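Local coordinates for Glyco_hydro_cc domain-containing protein (Pseudomonas viridiflava, PDB 6UAV) that probably hydrolyses internal beta-1,3-glucosidic bonds of glucans, as an endo-beta-1,3-glucanase of glycoside hydrolase family 128, subgroup II, at residues A[107-112]-A[151-156]; A[127-130]-A[134-137]; A[138-143]-A[174-179]. All blocks are in the same frame, centred on the assembly; numbering follows the deposited sequence. Where two conformers were deposited one is given.

Interaction 1 of 3, residues A[107-112]-A[151-156]; sequences QISAQT and DPQIDY
Ser-109 and Gln-153 meet through a single polar contact, in which the amide NE2 of Gln-153 donates to the hydroxyl OG of Ser-109 over 2.9 Å. The bond is nearly straight (174° at the hydrogen), and OG lies almost exactly in the plane of the Gln-153 amide. Gln-153 NE2 also donates to Asp-155 OD2 at 2.9 Å, again close to the amide plane and received on the syn lone pair of the carboxylate. Two bonds lying near one plane thus fix the rotation of the amide. Gln-153 reaches across because its chain is fully extended, with CG anti to the backbone N (chi1 -179°). In the (beta/alpha)8 barrel of this enzyme, the contact ties the C-terminal part of helix 95-112 to the loop leading into strand 156-161. Further out, Ser-109 OG is also hydrogen-bonded to Val-114 O, just beyond the helix, and Asp-155 OD2 accepts from Leu-116 N at the start of strand 115-121. The backbone of Gln-153 is held as well, its N by the carboxylate of Glu-106 and its O by the indole NE1 of Trp-102, both on helix 95-112.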
ATOM      1  N   GLN A 107       6.924 -19.405   2.510  1.00 13.38           N
ATOM      2  CA  GLN A 107       7.488 -20.319   1.506  1.00 14.61           C
ATOM      3  C   GLN A 107       7.778 -19.502   0.231  1.00 13.62           C
ATOM      4  O   GLN A 107       8.876 -19.631  -0.379  1.00 14.60           O
ATOM      5  CB  GLN A 107       6.554 -21.495   1.229  1.00 15.87           C
ATOM      6  CG  GLN A 107       7.177 -22.384   0.150  1.00 19.08           C
ATOM      7  CD  GLN A 107       6.380 -23.639  -0.141  1.00 21.68           C
ATOM      8  OE1 GLN A 107       5.229 -23.576  -0.604  1.00 26.00           O
ATOM      9  NE2 GLN A 107       7.019 -24.775   0.090  1.00 22.34           N
ATOM     10  N   ILE A 108       6.837 -18.678  -0.200  1.00 13.56           N
ATOM     11  CA  ILE A 108       7.022 -17.850  -1.442  1.00 14.04           C
ATOM     12  C   ILE A 108       8.232 -16.920  -1.220  1.00 13.83           C
ATOM     13  O   ILE A 108       9.100 -16.837  -2.096  1.00 14.40           O
ATOM     14  CB  ILE A 108       5.738 -17.091  -1.788  1.00 14.30           C
ATOM     15  CG1 ILE A 108       4.655 -18.025  -2.313  1.00 15.35           C
ATOM     16  CG2 ILE A 108       6.060 -15.919  -2.722  1.00 14.84           C
ATOM     17  CD1 ILE A 108       3.233 -17.488  -2.125  1.00 15.73           C
ATOM     18  N   SER A 109       8.372 -16.356  -0.025  1.00 13.13           N
ATOM     19  CA  SER A 109       9.556 -15.529   0.319  1.00 13.10           C
ATOM     20  C   SER A 109      10.836 -16.335   0.211  1.00 13.50           C
ATOM     21  O   SER A 109      11.798 -15.818  -0.402  1.00 14.16           O
ATOM     22  CB  SER A 109       9.386 -14.877   1.693  1.00 12.45           C
ATOM     23  OG  SER A 109      10.570 -14.190   2.054  1.00 12.27           O
ATOM     24  N   ALA A 110      10.908 -17.549   0.774  1.00 13.70           N
ATOM     25  CA  ALA A 110      12.135 -18.375   0.720  1.00 14.61           C
ATOM     26  C   ALA A 110      12.469 -18.777  -0.720  1.00 14.57           C
ATOM     27  O   ALA A 110      13.642 -18.724  -1.079  1.00 14.75           O
ATOM     28  CB  ALA A 110      11.955 -19.600   1.570  1.00 15.36           C
ATOM     29  N   GLN A 111      11.436 -19.083  -1.519  1.00 13.85           N
ATOM     30  CA  GLN A 111      11.617 -19.657  -2.867  1.00 14.93           C
ATOM     31  C   GLN A 111      11.950 -18.559  -3.893  1.00 14.79           C
ATOM     32  O   GLN A 111      12.491 -18.872  -4.922  1.00 15.08           O
ATOM     33  CB  GLN A 111      10.339 -20.398  -3.229  1.00 15.45           C
ATOM     34  CG  GLN A 111      10.213 -21.710  -2.495  1.00 16.29           C
ATOM     35  CD  GLN A 111       8.929 -22.391  -2.883  1.00 17.70           C
ATOM     36  OE1 GLN A 111       7.956 -21.721  -3.212  1.00 19.53           O
ATOM     37  NE2 GLN A 111       8.913 -23.700  -2.784  1.00 20.99           N
ATOM     38  N   THR A 112      11.651 -17.307  -3.596  1.00 14.20           N
ATOM     39  CA  THR A 112      11.796 -16.205  -4.584  1.00 14.47           C
ATOM     40  C   THR A 112      12.679 -15.061  -4.069  1.00 15.18           C
ATOM     41  O   THR A 112      13.179 -14.269  -4.918  1.00 16.86           O
ATOM     42  CB  THR A 112      10.423 -15.642  -4.952  1.00 14.06           C
ATOM     43  OG1 THR A 112       9.934 -14.858  -3.864  1.00 13.52           O
ATOM     44  CG2 THR A 112       9.432 -16.697  -5.379  1.00 14.03           C
ATOM     45  N   ASP A 151       7.821 -16.060  15.868  1.00 17.25           N
ATOM     46  CA  ASP A 151       7.012 -14.962  15.304  1.00 16.98           C
ATOM     47  C   ASP A 151       6.859 -15.144  13.796  1.00 15.33           C
ATOM     48  O   ASP A 151       7.771 -15.643  13.172  1.00 14.82           O
ATOM     49  CB  ASP A 151       7.637 -13.589  15.602  1.00 19.20           C
ATOM     50  CG  ASP A 151       7.398 -13.076  17.025  1.00 22.04           C
ATOM     51  OD1 ASP A 151       6.503 -13.580  17.721  1.00 23.14           O
ATOM     52  OD2 ASP A 151       8.066 -12.122  17.358  1.00 26.48           O
ATOM     53  N   PRO A 152       5.744 -14.688  13.204  1.00 14.52           N
ATOM     54  CA  PRO A 152       5.580 -14.693  11.743  1.00 14.47           C
ATOM     55  C   PRO A 152       6.648 -13.804  11.116  1.00 14.84           C
ATOM     56  O   PRO A 152       7.064 -12.788  11.730  1.00 15.09           O
ATOM     57  CB  PRO A 152       4.182 -14.130  11.520  1.00 14.09           C
ATOM     58  CG  PRO A 152       3.924 -13.285  12.751  1.00 14.03           C
ATOM     59  CD  PRO A 152       4.613 -14.017  13.869  1.00 14.43           C
ATOM     60  N   GLN A 153       7.121 -14.192   9.925  1.00 14.49           N
ATOM     61  CA  GLN A 153       8.066 -13.322   9.187  1.00 14.24           C
ATOM     62  C   GLN A 153       7.312 -12.076   8.732  1.00 13.84           C
ATOM     63  O   GLN A 153       6.354 -12.206   7.974  1.00 13.74           O
ATOM     64  CB  GLN A 153       8.544 -14.055   7.946  1.00 14.43           C
ATOM     65  CG  GLN A 153       9.562 -13.237   7.129  1.00 14.02           C
ATOM     66  CD  GLN A 153       9.844 -13.908   5.795  1.00 14.52           C
ATOM     67  OE1 GLN A 153       9.776 -15.135   5.712  1.00 16.88           O
ATOM     68  NE2 GLN A 153      10.143 -13.129   4.754  1.00 12.90           N
ATOM     69  N   ILE A 154       7.718 -10.927   9.221  1.00 13.50           N
ATOM     70  CA  ILE A 154       7.156  -9.628   8.780  1.00 13.42           C
ATOM     71  C   ILE A 154       8.360  -8.765   8.496  1.00 13.38           C
ATOM     72  O   ILE A 154       9.092  -8.429   9.427  1.00 13.46           O
ATOM     73  CB  ILE A 154       6.197  -9.004   9.803  1.00 14.30           C
ATOM     74  CG1 ILE A 154       4.932  -9.852  10.042  1.00 14.80           C
ATOM     75  CG2 ILE A 154       5.797  -7.600   9.279  1.00 14.50           C
ATOM     76  CD1 ILE A 154       4.038  -9.246  11.102  1.00 15.35           C
ATOM     77  N   ASP A 155       8.605  -8.477   7.231  1.00 12.94           N
ATOM     78  CA  ASP A 155       9.737  -7.603   6.840  1.00 13.46           C
ATOM     79  C   ASP A 155       9.305  -6.137   7.033  1.00 13.24           C
ATOM     80  O   ASP A 155      10.118  -5.343   7.618  1.00 14.81           O
ATOM     81  CB  ASP A 155      10.235  -7.974   5.448  1.00 13.59           C
ATOM     82  CG  ASP A 155      10.766  -9.390   5.386  1.00 14.71           C
ATOM     83  OD1 ASP A 155      11.828  -9.667   6.086  1.00 15.85           O
ATOM     84  OD2 ASP A 155      10.062 -10.247   4.751  1.00 12.84           O
ATOM     85  N   TYR A 156       8.084  -5.810   6.628  1.00 12.93           N
ATOM     86  CA  TYR A 156       7.488  -4.460   6.809  1.00 11.94           C
ATOM     87  C   TYR A 156       6.048  -4.698   7.140  1.00 11.46           C
ATOM     88  O   TYR A 156       5.461  -5.538   6.456  1.00 10.77           O
ATOM     89  CB  TYR A 156       7.504  -3.619   5.519  1.00 12.07           C
ATOM     90  CG  TYR A 156       8.888  -3.251   5.100  1.00 13.53           C
ATOM     91  CD1 TYR A 156       9.714  -4.151   4.482  1.00 15.12           C
ATOM     92  CD2 TYR A 156       9.377  -1.994   5.396  1.00 14.33           C
ATOM     93  CE1 TYR A 156      11.015  -3.804   4.175  1.00 16.71           C
ATOM     94  CE2 TYR A 156      10.668  -1.638   5.059  1.00 15.97           C
ATOM     95  CZ  TYR A 156      11.479  -2.545   4.438  1.00 16.90           C
ATOM     96  OH  TYR A 156      12.769  -2.146   4.190  1.00 22.49           O
TER

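Interaction 2 of 3, residues A[127-130]-A[134-137]; sequences TGYG and AWLD
An edge-to-face aromatic pair, Tyr-129 with Trp-135, joins the loop that follows strand 115-121 to the first turns of helix 132-146. Only a few residues separate the two segments, and the CA atoms of Tyr-129 and Trp-135 lie 5.2 Å apart, so this is a local contact in which the chain folds back as it enters the helix. The edge of the indole is directed at the face of the tyrosine ring: the centroids of the phenol and of the five-membered ring are 5.4 Å apart, and the planes stand at 80°. CD1 of Trp-135 leads the approach, lying 3.8 Å from CB of Tyr-129, which sits at the indole edge near its plane, and almost as close to the ring carbon CG. The phenol also lies against the helix backbone, where CD1 of Tyr-129 is 3.6 Å from CA of Trp-135. CE1 of Tyr-129 is 3.6 Å from the carbonyl O of Ala-134, while the methyl CB of Ala-134 packs at 4.0 Å from CD1 of Tyr-129. Trp-135 turns its CG anti to the backbone N (chi1 -171°), which carries the indole past the tyrosine and into the protein. There it is buried against Pro-119 and Met-121 of strand 115-121 and against Ala-98 of helix 95-112, and its NE1 is hydrogen-bonded to Met-93 O. The backbone O of Tyr-129 accepts from Asn-86 ND2, a further polar tie for the loop. Here a beta-alpha loop of a (beta/alpha)8 barrel is anchored on the helix it leads into; such loops, at the C-terminal ends of the strands, form the catalytic face in TIM-barrel glycoside hydrolases.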
ATOM      1  N   THR A 127     -15.582  -7.880  14.018  1.00 16.03           N
ATOM      2  CA  THR A 127     -15.935  -7.989  15.444  1.00 16.56           C
ATOM      3  C   THR A 127     -14.702  -8.198  16.318  1.00 15.79           C
ATOM      4  O   THR A 127     -13.967  -9.184  16.108  1.00 14.95           O
ATOM      5  CB  THR A 127     -16.899  -9.155  15.707  1.00 18.30           C
ATOM      6  OG1 THR A 127     -17.985  -8.973  14.811  1.00 19.29           O
ATOM      7  CG2 THR A 127     -17.364  -9.141  17.140  1.00 19.99           C
ATOM      8  N   GLY A 128     -14.538  -7.339  17.334  1.00 15.77           N
ATOM      9  CA  GLY A 128     -13.408  -7.418  18.284  1.00 15.36           C
ATOM     10  C   GLY A 128     -12.104  -6.884  17.729  1.00 14.70           C
ATOM     11  O   GLY A 128     -11.158  -6.661  18.571  1.00 14.50           O
ATOM     12  N   TYR A 129     -12.005  -6.616  16.407  1.00 14.18           N
ATOM     13  CA  TYR A 129     -10.671  -6.326  15.820  1.00 14.16           C
ATOM     14  C   TYR A 129     -10.703  -5.002  15.036  1.00 14.39           C
ATOM     15  O   TYR A 129      -9.867  -4.808  14.123  1.00 14.39           O
ATOM     16  CB  TYR A 129     -10.145  -7.526  15.024  1.00 14.48           C
ATOM     17  CG  TYR A 129      -9.820  -8.753  15.833  1.00 14.50           C
ATOM     18  CD1 TYR A 129      -8.826  -8.739  16.804  1.00 14.29           C
ATOM     19  CD2 TYR A 129     -10.527  -9.944  15.621  1.00 15.44           C
ATOM     20  CE1 TYR A 129      -8.556  -9.875  17.562  1.00 14.81           C
ATOM     21  CE2 TYR A 129     -10.286 -11.076  16.389  1.00 15.95           C
ATOM     22  CZ  TYR A 129      -9.267 -11.041  17.337  1.00 15.63           C
ATOM     23  OH  TYR A 129      -8.957 -12.155  18.082  1.00 16.71           O
ATOM     24  N   GLY A 130     -11.489  -4.036  15.509  1.00 14.65           N
ATOM     25  CA  GLY A 130     -11.403  -2.656  14.963  1.00 14.52           C
ATOM     26  C   GLY A 130      -9.982  -2.121  15.113  1.00 14.24           C
ATOM     27  O   GLY A 130      -9.453  -1.425  14.200  1.00 13.84           O
ATOM     28  N   ALA A 134      -5.060  -4.929  18.217  1.00 12.21           N
ATOM     29  CA  ALA A 134      -5.701  -6.159  18.718  1.00 12.10           C
ATOM     30  C   ALA A 134      -5.570  -7.219  17.637  1.00 11.68           C
ATOM     31  O   ALA A 134      -5.263  -8.379  17.971  1.00 11.27           O
ATOM     32  CB  ALA A 134      -7.152  -5.925  19.038  1.00 12.27           C
ATOM     33  N   TRP A 135      -5.807  -6.878  16.388  1.00 10.93           N
ATOM     34  CA  TRP A 135      -5.722  -7.885  15.300  1.00 10.46           C
ATOM     35  C   TRP A 135      -4.284  -8.406  15.207  1.00 10.33           C
ATOM     36  O   TRP A 135      -4.089  -9.643  15.181  1.00 10.95           O
ATOM     37  CB  TRP A 135      -6.326  -7.320  13.994  1.00 10.30           C
ATOM     38  CG  TRP A 135      -6.467  -8.356  12.907  1.00 10.38           C
ATOM     39  CD1 TRP A 135      -7.595  -9.036  12.596  1.00 10.49           C
ATOM     40  CD2 TRP A 135      -5.409  -8.945  12.151  1.00  9.98           C
ATOM     41  NE1 TRP A 135      -7.330  -9.961  11.614  1.00 10.55           N
ATOM     42  CE2 TRP A 135      -5.976  -9.938  11.323  1.00 10.12           C
ATOM     43  CE3 TRP A 135      -4.025  -8.690  12.042  1.00  9.86           C
ATOM     44  CZ2 TRP A 135      -5.225 -10.734  10.469  1.00 10.12           C
ATOM     45  CZ3 TRP A 135      -3.277  -9.444  11.163  1.00 10.09           C
ATOM     46  CH2 TRP A 135      -3.875 -10.451  10.389  1.00 10.15           C
ATOM     47  N   LEU A 136      -3.300  -7.534  15.164  1.00 10.98           N
ATOM     48  CA  LEU A 136      -1.897  -7.967  15.006  1.00 11.13           C
ATOM     49  C   LEU A 136      -1.426  -8.751  16.217  1.00 11.72           C
ATOM     50  O   LEU A 136      -0.713  -9.746  16.007  1.00 12.00           O
ATOM     51  CB  LEU A 136      -0.978  -6.777  14.757  1.00 11.25           C
ATOM     52  CG  LEU A 136      -1.029  -6.130  13.361  1.00 11.21           C
ATOM     53  CD1 LEU A 136      -0.326  -4.790  13.398  1.00 11.36           C
ATOM     54  CD2 LEU A 136      -0.422  -7.039  12.317  1.00 11.15           C
ATOM     55  N   ASP A 137      -1.773  -8.358  17.444  1.00 11.97           N
ATOM     56  CA  ASP A 137      -1.424  -9.151  18.637  1.00 12.56           C
ATOM     57  C   ASP A 137      -1.929 -10.583  18.453  1.00 12.20           C
ATOM     58  O   ASP A 137      -1.166 -11.555  18.729  1.00 12.65           O
ATOM     59  CB  ASP A 137      -1.967  -8.534  19.907  1.00 13.23           C
ATOM     60  CG  ASP A 137      -1.217  -7.317  20.406  1.00 14.32           C
ATOM     61  OD1 ASP A 137      -0.107  -7.007  19.821  1.00 15.11           O
ATOM     62  OD2 ASP A 137      -1.718  -6.728  21.393  1.00 14.28           O
TER

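Interaction 3 of 3, residues A[138-143]-A[174-179]; sequences AFYAAY and SRYGKP
Tyr-140 of helix 132-146 makes its apolar contact with Tyr-176 through its own hydroxyl-side carbon CE1 and through CD1 of Tyr-176, on the CB side of that ring. CE1 of Tyr-140 lies 3.8 Å from CD1 of Tyr-176, and the planes are inclined by 21°. With centroids 5.5 Å apart the rings are slid apart and barely overlap, with little stacking. The ring of Tyr-176 also carries CG of Arg-175 over one face, toward its rim, and its hydroxyl is hydrogen-bonded to Asp-137 OD1. The hydroxyl of Tyr-140 adds a packing contact, OH to CE of Lys-178 at 3.7 Å; Lys-178 arrives there by a bend at chi2 (-52°).

Polar links between the segments run through water. Water 2 lies 2.6 Å from Tyr-140 OH and donates to the carbonyl O of Tyr-176. Water 1 lies 3.2 Å from Tyr-140 OH and accepts a weak bond from Lys-178 NZ, whose stronger partner is Ile-154 O. The bridge from the phenol to the backbone O is therefore short, and the one to the lysine weak.

Helix 132-146 is thereby tied to the connection between helix 166-173 and strand 180-185, an alpha-beta loop at the end of the (beta/alpha)8 barrel where the strands begin.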
ATOM      1  N   ALA A 138      -3.184 -10.710  18.056  1.00 12.05           N
ATOM      2  CA  ALA A 138      -3.824 -12.028  17.940  1.00 11.84           C
ATOM      3  C   ALA A 138      -3.158 -12.837  16.830  1.00 11.94           C
ATOM      4  O   ALA A 138      -2.980 -14.063  17.009  1.00 11.77           O
ATOM      5  CB  ALA A 138      -5.282 -11.854  17.688  1.00 12.07           C
ATOM      6  N   PHE A 139      -2.838 -12.187  15.700  1.00 11.57           N
ATOM      7  CA  PHE A 139      -2.174 -12.866  14.561  1.00 11.47           C
ATOM      8  C   PHE A 139      -0.800 -13.358  15.000  1.00 11.42           C
ATOM      9  O   PHE A 139      -0.477 -14.553  14.761  1.00 11.30           O
ATOM     10  CB  PHE A 139      -2.068 -11.855  13.404  1.00 11.69           C
ATOM     11  CG  PHE A 139      -1.102 -12.225  12.328  1.00 11.62           C
ATOM     12  CD1 PHE A 139      -1.291 -13.357  11.556  1.00 12.95           C
ATOM     13  CD2 PHE A 139       0.039 -11.470  12.147  1.00 12.09           C
ATOM     14  CE1 PHE A 139      -0.361 -13.703  10.594  1.00 12.79           C
ATOM     15  CE2 PHE A 139       0.973 -11.809  11.178  1.00 12.81           C
ATOM     16  CZ  PHE A 139       0.754 -12.923  10.389  1.00 12.29           C
ATOM     17  N   TYR A 140      -0.035 -12.530  15.692  1.00 11.54           N
ATOM     18  CA  TYR A 140       1.275 -12.955  16.235  1.00 11.86           C
ATOM     19  C   TYR A 140       1.094 -14.151  17.194  1.00 12.33           C
ATOM     20  O   TYR A 140       1.794 -15.158  17.091  1.00 12.63           O
ATOM     21  CB  TYR A 140       1.942 -11.802  16.986  1.00 12.48           C
ATOM     22  CG  TYR A 140       2.943 -10.988  16.204  1.00 13.22           C
ATOM     23  CD1 TYR A 140       2.502  -9.972  15.357  1.00 13.91           C
ATOM     24  CD2 TYR A 140       4.302 -11.170  16.355  1.00 14.33           C
ATOM     25  CE1 TYR A 140       3.382  -9.145  14.696  1.00 14.16           C
ATOM     26  CE2 TYR A 140       5.199 -10.356  15.686  1.00 15.29           C
ATOM     27  CZ  TYR A 140       4.727  -9.348  14.870  1.00 14.90           C
ATOM     28  OH  TYR A 140       5.581  -8.546  14.191  1.00 16.95           O
ATOM     29  N   ALA A 141       0.093 -14.110  18.069  1.00 11.97           N
ATOM     30  CA  ALA A 141      -0.121 -15.186  19.060  1.00 12.58           C
ATOM     31  C   ALA A 141      -0.560 -16.477  18.339  1.00 11.92           C
ATOM     32  O   ALA A 141      -0.158 -17.550  18.785  1.00 11.68           O
ATOM     33  CB  ALA A 141      -1.129 -14.706  20.069  1.00 12.83           C
ATOM     34  N   ALA A 142      -1.372 -16.353  17.275  1.00 11.87           N
ATOM     35  CA  ALA A 142      -1.884 -17.518  16.522  1.00 11.88           C
ATOM     36  C   ALA A 142      -0.710 -18.161  15.792  1.00 12.25           C
ATOM     37  O   ALA A 142      -0.526 -19.388  15.830  1.00 13.08           O
ATOM     38  CB  ALA A 142      -2.952 -17.117  15.566  1.00 11.85           C
ATOM     39  N   TYR A 143       0.072 -17.357  15.092  1.00 12.34           N
ATOM     40  CA  TYR A 143       1.228 -17.888  14.340  1.00 12.45           C
ATOM     41  C   TYR A 143       2.194 -18.548  15.329  1.00 12.76           C
ATOM     42  O   TYR A 143       2.634 -19.704  15.128  1.00 12.46           O
ATOM     43  CB  TYR A 143       1.903 -16.802  13.510  1.00 11.86           C
ATOM     44  CG  TYR A 143       2.982 -17.430  12.672  1.00 12.08           C
ATOM     45  CD1 TYR A 143       4.213 -17.699  13.206  1.00 12.45           C
ATOM     46  CD2 TYR A 143       2.763 -17.824  11.354  1.00 12.39           C
ATOM     47  CE1 TYR A 143       5.221 -18.292  12.464  1.00 12.51           C
ATOM     48  CE2 TYR A 143       3.741 -18.451  10.605  1.00 12.45           C
ATOM     49  CZ  TYR A 143       4.993 -18.660  11.146  1.00 13.03           C
ATOM     50  OH  TYR A 143       5.989 -19.322  10.483  1.00 13.23           O
ATOM     51  N   SER A 174       4.468   1.196  15.944  0.60 15.25           N
ATOM     52  CA  SER A 174       5.927   0.960  16.053  0.60 15.49           C
ATOM     53  C   SER A 174       6.196  -0.091  17.133  0.60 16.70           C
ATOM     54  O   SER A 174       7.295  -0.701  17.075  0.60 17.07           O
ATOM     55  CB  SER A 174       6.714   2.220  16.265  0.60 15.62           C
ATOM     56  OG  SER A 174       6.389   2.895  17.458  0.60 14.67           O
ATOM     57  N   ARG A 175       5.213  -0.348  18.040  1.00 17.01           N
ATOM     58  CA  ARG A 175       5.422  -1.313  19.146  1.00 18.35           C
ATOM     59  C   ARG A 175       5.932  -2.651  18.600  1.00 17.15           C
ATOM     60  O   ARG A 175       6.572  -3.367  19.368  1.00 18.67           O
ATOM     61  CB  ARG A 175       4.137  -1.539  19.932  1.00 19.09           C
ATOM     62  CG  ARG A 175       2.989  -2.077  19.109  1.00 20.46           C
ATOM     63  CD  ARG A 175       1.641  -1.805  19.721  1.00 23.48           C
ATOM     64  NE  ARG A 175       1.579  -2.646  20.878  1.00 26.30           N
ATOM     65  CZ  ARG A 175       0.981  -2.340  22.025  1.00 31.29           C
ATOM     66  NH1 ARG A 175       0.368  -1.176  22.184  1.00 31.00           N
ATOM     67  NH2 ARG A 175       1.036  -3.222  23.021  1.00 34.53           N
ATOM     68  N   TYR A 176       5.695  -2.972  17.311  1.00 15.93           N
ATOM     69  CA  TYR A 176       6.102  -4.285  16.727  1.00 15.23           C
ATOM     70  C   TYR A 176       7.577  -4.230  16.316  1.00 15.25           C
ATOM     71  O   TYR A 176       8.120  -5.278  15.949  1.00 15.64           O
ATOM     72  CB  TYR A 176       5.169  -4.706  15.582  1.00 14.09           C
ATOM     73  CG  TYR A 176       3.758  -4.881  16.078  1.00 13.75           C
ATOM     74  CD1 TYR A 176       3.408  -5.985  16.846  1.00 13.97           C
ATOM     75  CD2 TYR A 176       2.834  -3.886  15.929  1.00 12.82           C
ATOM     76  CE1 TYR A 176       2.143  -6.123  17.379  1.00 14.13           C
ATOM     77  CE2 TYR A 176       1.551  -4.011  16.431  1.00 13.03           C
ATOM     78  CZ  TYR A 176       1.211  -5.125  17.173  1.00 13.67           C
ATOM     79  OH  TYR A 176      -0.023  -5.228  17.729  1.00 14.87           O
ATOM     80  N   GLY A 177       8.185  -3.049  16.296  1.00 14.83           N
ATOM     81  CA  GLY A 177       9.615  -2.909  15.929  1.00 15.30           C
ATOM     82  C   GLY A 177       9.820  -3.109  14.426  1.00 15.25           C
ATOM     83  O   GLY A 177      10.957  -3.441  13.990  1.00 16.52           O
ATOM     84  N   LYS A 178       8.769  -2.926  13.630  1.00 14.78           N
ATOM     85  CA  LYS A 178       8.806  -3.115  12.175  1.00 14.90           C
ATOM     86  C   LYS A 178       8.644  -1.784  11.441  1.00 14.83           C
ATOM     87  O   LYS A 178       7.826  -0.919  11.832  1.00 14.27           O
ATOM     88  CB  LYS A 178       7.625  -3.980  11.754  1.00 15.31           C
ATOM     89  CG  LYS A 178       7.624  -5.388  12.317  1.00 16.52           C
ATOM     90  CD  LYS A 178       8.929  -6.177  12.094  1.00 17.41           C
ATOM     91  CE  LYS A 178       8.756  -7.582  12.639  1.00 19.29           C
ATOM     92  NZ  LYS A 178       9.803  -8.486  12.137  1.00 20.32           N
ATOM     93  N   PRO A 179       9.425  -1.588  10.357  1.00 14.14           N
ATOM     94  CA  PRO A 179       9.199  -0.466   9.451  1.00 13.75           C
ATOM     95  C   PRO A 179       7.952  -0.714   8.591  1.00 12.70           C
ATOM     96  O   PRO A 179       7.316  -1.769   8.648  1.00 12.11           O
ATOM     97  CB  PRO A 179      10.479  -0.413   8.633  1.00 13.91           C
ATOM     98  CG  PRO A 179      10.852  -1.856   8.552  1.00 14.95           C
ATOM     99  CD  PRO A 179      10.573  -2.410   9.938  1.00 14.98           C
TER
HETATM  100  O   HOH W   1       7.767 -10.555  13.098  1.00 20.88           O
HETATM  101  O   HOH W   2       7.354  -7.775  15.998  1.00 21.23           O

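Interaction 3 lies on the same side of the chain's centre as each of the other two. Interactions 2 and 3 share helix 132-146, have centres about 12 Å apart and touch. Interactions 1 and 3, with centres about 14 Å apart, also touch, and their segments alternate along the chain. Interactions 1 and 2 have centres about 22 Å apart and do not touch; interaction 2 is nested inside the loop closed by interaction 1 and closes before interaction 3 opens. Together they connect helices 95-112 and 132-146 with the loops entering strands 156-161 and 180-185 and the loop after strand 115-121, in the wall of the barrel.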